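Local coordinates for protein CCMAN5 (Cellulosimicrobium cellulans, PDB 2XSG) that hydrolyses alpha-mannosidic linkages as a family 92 glycosidase with a bound calcium ion, and enables mannose-6-phosphate modification of yeast-produced lysosomal enzymes, at residues V160-T165 with Q215-D220; G76-V81 with T168-S173; T89-T94 with G231-A236. All coordinates share one frame; numbering follows the deposited sequence.

How the contacts relate
All three contacts lie in the N-terminal beta domain of this family 92 enzyme. Contacts 1 and 2 are buried; contact 3 is a surface contact. Contacts 1 and 3 have centres about 3 Å apart and share elements: strand 235-240 runs between the two strands joined by contact 1, and contact 3 grips the loop leading into it. The centre of contact 2 lies about 11 Å from that of contact 1, where the loop before strand 80-84 of one sheet meets strand 169-179 of another. Contact 1 is edge packing of a tryptophan with no cross-segment hydrogen bond. Contacts 2 and 3 are arginine-aspartate salt bridges, one closing on a single oxygen and the other using both.

Contact 1. Residues V160-T165 with Q215-D220; sequences VVDLET and QTWGDD
In the antiparallel five-stranded sheet of the N-terminal beta-sandwich domain, Trp217 reaches across a neighbouring strand to Val160, Val161 and Asp162. Strands 158-162 and 212-217 flank strand 235-240 and run in similar directions, 25° apart. Their axes come no closer than 9.2 Å, so the indole has to bridge the gap. Its CG sits between the backbone N and the carbonyl carbon (chi1 78°), and the ring lies over Gly235 of the intervening strand. Gly235 CA is 3.4 Å from Trp217 CE2, under one face. The absence of a side chain there lets the indole lie this close to the backbone.

The far rim of the six-membered ring does the touching. Val160 CG1 meets Trp217 CH2 at 3.9 Å, close to the ring plane. Val161 O approaches the same CH2 obliquely, at 3.7 Å. Asp162 comes to the ring edge, with OD1 3.8 Å from Trp217 CZ2. Its carboxylate stands almost upright against the indole, the planes being 85° apart. Trp217 NE1 and Asp162 OD2 have partners outside the two segments: NE1 bonds to Asp233 OD1, and OD2 is taken by Tyr97 OH and Arg91. Asp162 OD1 closes an Asx turn where the strand ends: it accepts from Glu164 N at 3.0 Å, nearly in line with its own C-O bond.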
loop_
_atom_site.group_PDB
_atom_site.type_symbol
_atom_site.label_atom_id
_atom_site.label_comp_id
_atom_site.label_asym_id
_atom_site.label_seq_id
_atom_site.Cartn_x
_atom_site.Cartn_y
_atom_site.Cartn_z
ATOM N N VAL A 160 16.179 16.518 20.497
ATOM C CA VAL A 160 16.736 17.056 19.273
ATOM C C VAL A 160 15.636 16.935 18.229
ATOM O O VAL A 160 15.026 15.857 18.101
ATOM C CB VAL A 160 17.964 16.251 18.822
ATOM C CG1 VAL A 160 18.397 16.651 17.420
ATOM C CG2 VAL A 160 19.113 16.433 19.815
ATOM N N VAL A 161 15.374 18.023 17.509
ATOM C CA VAL A 161 14.436 17.989 16.398
ATOM C C VAL A 161 15.292 18.144 15.136
ATOM O O VAL A 161 15.738 19.235 14.831
ATOM C CB VAL A 161 13.348 19.099 16.525
ATOM C CG1 VAL A 161 12.344 19.037 15.380
ATOM C CG2 VAL A 161 12.631 19.028 17.883
ATOM N N ASP A 162 15.549 17.035 14.446
ATOM C CA ASP A 162 16.432 17.014 13.279
ATOM C C ASP A 162 15.610 17.115 11.988
ATOM O O ASP A 162 14.822 16.200 11.640
ATOM C CB ASP A 162 17.260 15.735 13.304
ATOM C CG ASP A 162 18.428 15.763 12.349
ATOM O OD1 ASP A 162 18.328 16.343 11.247
ATOM O OD2 ASP A 162 19.482 15.206 12.699
ATOM N N LEU A 163 15.798 18.214 11.270
ATOM C CA LEU A 163 14.983 18.486 10.084
ATOM C C LEU A 163 15.662 18.109 8.779
ATOM O O LEU A 163 15.141 18.383 7.696
ATOM C CB LEU A 163 14.533 19.949 10.053
ATOM C CG LEU A 163 13.436 20.396 11.029
ATOM C CD1 LEU A 163 12.267 19.404 11.070
ATOM C CD2 LEU A 163 13.986 20.550 12.396
ATOM N N GLU A 164 16.826 17.473 8.879
ATOM C CA GLU A 164 17.511 17.004 7.675
ATOM C C GLU A 164 17.062 15.584 7.310
ATOM O O GLU A 164 16.936 15.270 6.139
ATOM C CB GLU A 164 19.030 17.069 7.854
ATOM C CG GLU A 164 19.816 16.888 6.549
ATOM C CD GLU A 164 19.991 15.418 6.156
ATOM O OE1 GLU A 164 19.823 14.530 7.018
ATOM O OE2 GLU A 164 20.284 15.147 4.970
ATOM N N THR A 165 16.820 14.746 8.328
ATOM C CA THR A 165 16.490 13.315 8.171
ATOM C C THR A 165 15.393 13.088 7.131
ATOM O O THR A 165 14.315 13.696 7.200
ATOM C CB THR A 165 16.061 12.682 9.518
ATOM O OG1 THR A 165 17.003 13.029 10.534
ATOM C CG2 THR A 165 15.956 11.157 9.421
ATOM N N GLN A 215 18.062 26.011 20.992
ATOM C CA GLN A 215 19.079 26.446 20.061
ATOM C C GLN A 215 18.797 25.802 18.715
ATOM O O GLN A 215 18.189 24.722 18.648
ATOM C CB GLN A 215 20.452 26.027 20.552
ATOM C CG GLN A 215 20.897 26.805 21.781
ATOM C CD GLN A 215 22.340 26.544 22.135
ATOM O OE1 GLN A 215 22.752 25.398 22.338
ATOM N NE2 GLN A 215 23.126 27.615 22.213
ATOM N N THR A 216 19.226 26.459 17.644
ATOM C CA THR A 216 18.976 25.939 16.305
ATOM C C THR A 216 20.278 25.767 15.570
ATOM O O THR A 216 21.301 26.285 16.006
ATOM C CB THR A 216 18.078 26.871 15.495
ATOM O OG1 THR A 216 18.739 28.134 15.327
ATOM C CG2 THR A 216 16.727 27.064 16.204
ATOM N N TRP A 217 20.231 25.034 14.468
ATOM C CA TRP A 217 21.360 24.950 13.539
ATOM C C TRP A 217 20.918 25.070 12.079
ATOM O O TRP A 217 19.793 24.723 11.734
ATOM C CB TRP A 217 22.162 23.664 13.747
ATOM C CG TRP A 217 21.533 22.435 13.165
ATOM C CD1 TRP A 217 21.514 22.071 11.853
ATOM C CD2 TRP A 217 20.848 21.397 13.877
ATOM N NE1 TRP A 217 20.854 20.876 11.698
ATOM C CE2 TRP A 217 20.437 20.438 12.923
ATOM C CE3 TRP A 217 20.553 21.177 15.231
ATOM C CZ2 TRP A 217 19.750 19.272 13.273
ATOM C CZ3 TRP A 217 19.851 20.016 15.584
ATOM C CH2 TRP A 217 19.465 19.079 14.605
ATOM N N GLY A 218 21.822 25.563 11.242
ATOM C CA GLY A 218 21.641 25.582 9.804
ATOM C C GLY A 218 22.793 24.849 9.138
ATOM O O GLY A 218 23.523 24.051 9.790
ATOM N N ASP A 219 22.985 25.137 7.854
ATOM C CA ASP A 219 23.884 24.345 7.002
ATOM C C ASP A 219 25.377 24.477 7.296
ATOM O O ASP A 219 26.184 23.672 6.806
ATOM C CB ASP A 219 23.603 24.647 5.536
ATOM C CG ASP A 219 22.248 24.119 5.088
ATOM O OD1 ASP A 219 22.107 22.881 4.929
ATOM O OD2 ASP A 219 21.330 24.950 4.907
ATOM N N ASP A 220 25.745 25.493 8.068
ATOM C CA ASP A 220 27.130 25.646 8.542
ATOM C C ASP A 220 27.419 24.828 9.805
ATOM O O ASP A 220 28.486 24.962 10.390
ATOM C CB ASP A 220 27.493 27.121 8.757
ATOM C CG ASP A 220 26.670 27.810 9.880
ATOM O OD1 ASP A 220 25.937 27.141 10.649
ATOM O OD2 ASP A 220 26.767 29.061 9.973
#

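Contact 2. Residues G76-V81 with T168-S173; sequences GGDLLV and TSRRSS
Asp78 and Arg170 form a buried salt bridge between a glycine-rich loop and a strand of the N-terminal beta-sandwich domain. The tight part is one oxygen. Asp78 OD2 accepts from Arg170 NH2 at 2.7 Å, through its anti lone pair. The guanidinium approaches end-on, and the carboxylate lies only 16° from its plane. Bends at chi2 and chi3 fold the arginine back to this position. Asn166 ND2 also donates to OD2, while Tyr200 and Thr65 bond to OD1, so both oxygens are held. Arg170 NE is fixed by Leu163 O.

The looser part lies to either side of the NH2 bond. Arg170 NH1 reaches the same Asp78 OD2 at 2.9 Å, but the bond is more bent, at 136°. Beside NH2 the link runs through a water, which accepts from Leu79 N at 2.6 Å and from Arg170 NH2 at 3.0 Å. Just beyond Arg170 the strand is kinked, where Arg171 and Ser172 together face Thr192 in a classic beta bulge. Strand 169-179 pairs with 185-195 and 228-231 in the larger sheet, whereas the loop of Asp78 leads into strand 80-84, which borders 158-162 in the five-stranded sheet.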
loop_
_atom_site.group_PDB
_atom_site.type_symbol
_atom_site.label_atom_id
_atom_site.label_comp_id
_atom_site.label_asym_id
_atom_site.label_seq_id
_atom_site.Cartn_x
_atom_site.Cartn_y
_atom_site.Cartn_z
ATOM N N GLY A 76 9.370 9.726 2.662
ATOM C CA GLY A 76 9.124 10.432 3.934
ATOM C C GLY A 76 10.292 10.272 4.899
ATOM O O GLY A 76 11.454 10.390 4.495
ATOM N N GLY A 77 9.982 9.987 6.168
ATOM C CA GLY A 77 11.016 9.888 7.220
ATOM C C GLY A 77 11.449 11.257 7.745
ATOM O O GLY A 77 12.528 11.386 8.326
ATOM N N ASP A 78 10.602 12.270 7.544
ATOM C CA ASP A 78 10.868 13.651 7.969
ATOM C C ASP A 78 10.641 13.864 9.460
ATOM O O ASP A 78 9.793 13.202 10.065
ATOM C CB ASP A 78 9.942 14.647 7.247
ATOM C CG ASP A 78 10.142 14.662 5.735
ATOM O OD1 ASP A 78 9.219 14.228 4.994
ATOM O OD2 ASP A 78 11.220 15.110 5.303
ATOM N N LEU A 79 11.385 14.828 10.010
ATOM C CA LEU A 79 11.170 15.373 11.341
ATOM C C LEU A 79 11.533 14.342 12.414
ATOM O O LEU A 79 10.653 13.720 13.010
ATOM C CB LEU A 79 9.732 15.866 11.508
ATOM C CG LEU A 79 9.461 17.094 12.390
ATOM C CD1 LEU A 79 8.128 17.741 11.997
ATOM C CD2 LEU A 79 9.467 16.735 13.878
ATOM N N LEU A 80 12.834 14.182 12.643
ATOM C CA LEU A 80 13.325 13.199 13.590
ATOM C C LEU A 80 13.437 13.824 14.966
ATOM O O LEU A 80 14.145 14.819 15.152
ATOM C CB LEU A 80 14.666 12.598 13.124
ATOM C CG LEU A 80 15.351 11.564 14.039
ATOM C CD1 LEU A 80 14.589 10.244 14.049
ATOM C CD2 LEU A 80 16.806 11.343 13.599
ATOM N N VAL A 81 12.715 13.248 15.922
ATOM C CA VAL A 81 12.776 13.674 17.324
ATOM C C VAL A 81 13.529 12.632 18.163
ATOM O O VAL A 81 13.104 11.488 18.258
ATOM C CB VAL A 81 11.359 13.904 17.900
ATOM C CG1 VAL A 81 11.403 14.150 19.439
ATOM C CG2 VAL A 81 10.622 15.055 17.143
ATOM N N THR A 168 14.933 9.242 1.701
ATOM C CA THR A 168 15.560 9.319 0.388
ATOM C C THR A 168 16.322 10.615 0.154
ATOM O O THR A 168 17.492 10.573 -0.192
ATOM C CB THR A 168 14.541 9.094 -0.744
ATOM O OG1 THR A 168 14.111 7.732 -0.716
ATOM C CG2 THR A 168 15.164 9.383 -2.110
ATOM N N SER A 169 15.679 11.766 0.321
ATOM C CA SER A 169 16.343 13.016 -0.060
ATOM C C SER A 169 15.671 14.224 0.554
ATOM O O SER A 169 14.487 14.479 0.311
ATOM C CB SER A 169 16.385 13.166 -1.598
ATOM O OG SER A 169 16.932 14.419 -1.981
ATOM N N ARG A 170 16.449 14.949 1.349
ATOM C CA ARG A 170 16.038 16.223 1.899
ATOM C C ARG A 170 16.354 17.315 0.879
ATOM O O ARG A 170 17.503 17.441 0.435
ATOM C CB ARG A 170 16.756 16.482 3.238
ATOM C CG ARG A 170 16.808 17.946 3.712
ATOM C CD ARG A 170 15.407 18.575 3.947
ATOM N NE ARG A 170 14.763 17.964 5.103
ATOM C CZ ARG A 170 13.681 17.193 5.052
ATOM N NH1 ARG A 170 13.038 16.963 3.906
ATOM N NH2 ARG A 170 13.212 16.671 6.170
ATOM N N ARG A 171 15.337 18.079 0.503
ATOM C CA ARG A 171 15.515 19.171 -0.476
ATOM C C ARG A 171 15.658 20.535 0.185
ATOM O O ARG A 171 16.569 21.284 -0.152
ATOM C CB ARG A 171 14.402 19.175 -1.545
ATOM C CG ARG A 171 14.375 17.902 -2.416
ATOM C CD ARG A 171 15.725 17.683 -3.126
ATOM N NE ARG A 171 15.875 16.358 -3.741
ATOM C CZ ARG A 171 15.425 16.038 -4.957
ATOM N NH1 ARG A 171 14.773 16.934 -5.683
ATOM N NH2 ARG A 171 15.616 14.817 -5.450
ATOM N N SER A 172 14.764 20.844 1.120
ATOM C CA SER A 172 14.857 22.070 1.906
ATOM C C SER A 172 14.090 21.905 3.221
ATOM O O SER A 172 13.190 21.056 3.328
ATOM C CB SER A 172 14.346 23.282 1.130
ATOM O OG SER A 172 12.966 23.158 0.846
ATOM N N SER A 173 14.459 22.704 4.217
ATOM C CA SER A 173 13.745 22.702 5.489
ATOM C C SER A 173 13.871 24.060 6.167
ATOM O O SER A 173 14.753 24.858 5.812
ATOM C CB SER A 173 14.285 21.598 6.417
ATOM O OG SER A 173 15.601 21.918 6.854
HETATM O O HOH W 1 13.637 15.743 8.964
#

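Contact 3. Residues T89-T94 with G231-A236; sequences TARPGT and GVDTGA
The guanidinium of Arg91 and the carboxylate of Asp233 meet with their planes 56° apart. Asp233 OD2 lies at the guanidinium edge, in its plane. OD1 comes in obliquely. One guanidinium face is covered by Trp217, whose CZ2 is 3.7 Å from Arg91 CZ; the aliphatic part of the arginine also packs on this indole, on the face opposite Gly235. Glu164 comes to another part of the guanidinium edge, its CB 3.5 Å from Arg91 NH2.

The two bonds of the salt bridge are unequal. Arg91 NE donates to Asp233 OD2 at 2.9 Å and 169°, using the syn lone pair. Arg91 NH2 reaches Asp233 OD1 at the same 2.9 Å, but its angle of 123° makes the bond weak. This salt bridge, with one straight bond and one weak one, ties the loop between strands 80-84 and 99-100 to the turn that leads into strand 235-240, in the N-terminal beta domain. Both side chains have CG anti to the backbone N, and they come at each other from opposite directions. The remaining guanidinium nitrogen serves the loop itself. Arg91 NH1 turns back to Pro92 O at 3.0 Å, tilted out of the guanidinium plane, and it also bonds to Tyr97 OH.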
loop_
_atom_site.group_PDB
_atom_site.type_symbol
_atom_site.label_atom_id
_atom_site.label_comp_id
_atom_site.label_asym_id
_atom_site.label_seq_id
_atom_site.Cartn_x
_atom_site.Cartn_y
_atom_site.Cartn_z
ATOM N N THR A 89 27.208 21.374 21.256
ATOM C CA THR A 89 27.807 22.696 21.008
ATOM C C THR A 89 27.885 22.955 19.498
ATOM O O THR A 89 28.334 24.016 19.066
ATOM C CB THR A 89 29.249 22.838 21.617
ATOM O OG1 THR A 89 30.142 21.906 20.994
ATOM C CG2 THR A 89 29.260 22.604 23.114
ATOM N N ALA A 90 27.462 21.962 18.706
ATOM C CA ALA A 90 27.369 22.071 17.248
ATOM C C ALA A 90 26.256 21.139 16.768
ATOM O O ALA A 90 25.654 20.425 17.580
ATOM C CB ALA A 90 28.705 21.708 16.571
ATOM N N ARG A 91 25.985 21.147 15.467
ATOM C CA ARG A 91 24.973 20.262 14.890
ATOM C C ARG A 91 25.322 18.808 15.264
ATOM O O ARG A 91 26.479 18.411 15.150
ATOM C CB ARG A 91 24.897 20.445 13.380
ATOM C CG ARG A 91 23.787 19.611 12.712
ATOM C CD ARG A 91 24.250 18.302 12.012
ATOM N NE ARG A 91 23.174 17.889 11.100
ATOM C CZ ARG A 91 22.148 17.114 11.442
ATOM N NH1 ARG A 91 22.092 16.571 12.660
ATOM N NH2 ARG A 91 21.194 16.849 10.556
ATOM N N PRO A 92 24.334 18.032 15.754
ATOM C CA PRO A 92 24.636 16.690 16.261
ATOM C C PRO A 92 25.157 15.754 15.183
ATOM O O PRO A 92 24.682 15.798 14.047
ATOM C CB PRO A 92 23.279 16.201 16.758
ATOM C CG PRO A 92 22.573 17.464 17.173
ATOM C CD PRO A 92 22.970 18.461 16.126
ATOM N N GLY A 93 26.146 14.943 15.535
ATOM C CA GLY A 93 26.491 13.767 14.728
ATOM C C GLY A 93 25.402 12.732 14.940
ATOM O O GLY A 93 24.994 12.482 16.077
ATOM N N THR A 94 24.906 12.147 13.854
ATOM C CA THR A 94 23.769 11.212 13.917
ATOM C C THR A 94 24.076 9.954 14.725
ATOM O O THR A 94 23.184 9.355 15.291
ATOM C CB THR A 94 23.292 10.778 12.508
ATOM O OG1 THR A 94 24.190 9.787 11.972
ATOM C CG2 THR A 94 23.211 11.965 11.564
ATOM N N GLY A 231 17.050 26.500 5.098
ATOM C CA GLY A 231 18.117 25.942 4.262
ATOM C C GLY A 231 17.790 24.523 3.862
ATOM O O GLY A 231 16.704 24.255 3.362
ATOM N N VAL A 232 18.739 23.621 4.086
ATOM C CA VAL A 232 18.582 22.205 3.754
ATOM C C VAL A 232 18.706 21.377 5.030
ATOM O O VAL A 232 17.729 20.741 5.463
ATOM C CB VAL A 232 19.628 21.760 2.719
ATOM C CG1 VAL A 232 19.381 20.323 2.296
ATOM C CG2 VAL A 232 19.573 22.664 1.504
ATOM N N ASP A 233 19.899 21.399 5.632
ATOM C CA ASP A 233 20.124 20.789 6.948
ATOM C C ASP A 233 19.866 21.852 8.015
ATOM O O ASP A 233 20.710 22.741 8.247
ATOM C CB ASP A 233 21.563 20.267 7.041
ATOM C CG ASP A 233 21.833 19.441 8.298
ATOM O OD1 ASP A 233 20.984 19.399 9.209
ATOM O OD2 ASP A 233 22.922 18.816 8.368
ATOM N N THR A 234 18.695 21.783 8.650
ATOM C CA THR A 234 18.395 22.642 9.792
ATOM C C THR A 234 17.880 21.773 10.933
ATOM O O THR A 234 17.515 20.600 10.729
ATOM C CB THR A 234 17.353 23.783 9.461
ATOM O OG1 THR A 234 16.065 23.218 9.195
ATOM C CG2 THR A 234 17.789 24.598 8.255
ATOM N N GLY A 235 17.863 22.346 12.133
ATOM C CA GLY A 235 17.307 21.677 13.290
ATOM C C GLY A 235 17.198 22.552 14.512
ATOM O O GLY A 235 17.638 23.707 14.505
ATOM N N ALA A 236 16.613 21.994 15.566
ATOM C CA ALA A 236 16.501 22.668 16.857
ATOM C C ALA A 236 16.750 21.677 17.992
ATOM O O ALA A 236 16.470 20.485 17.862
ATOM C CB ALA A 236 15.131 23.327 17.003
#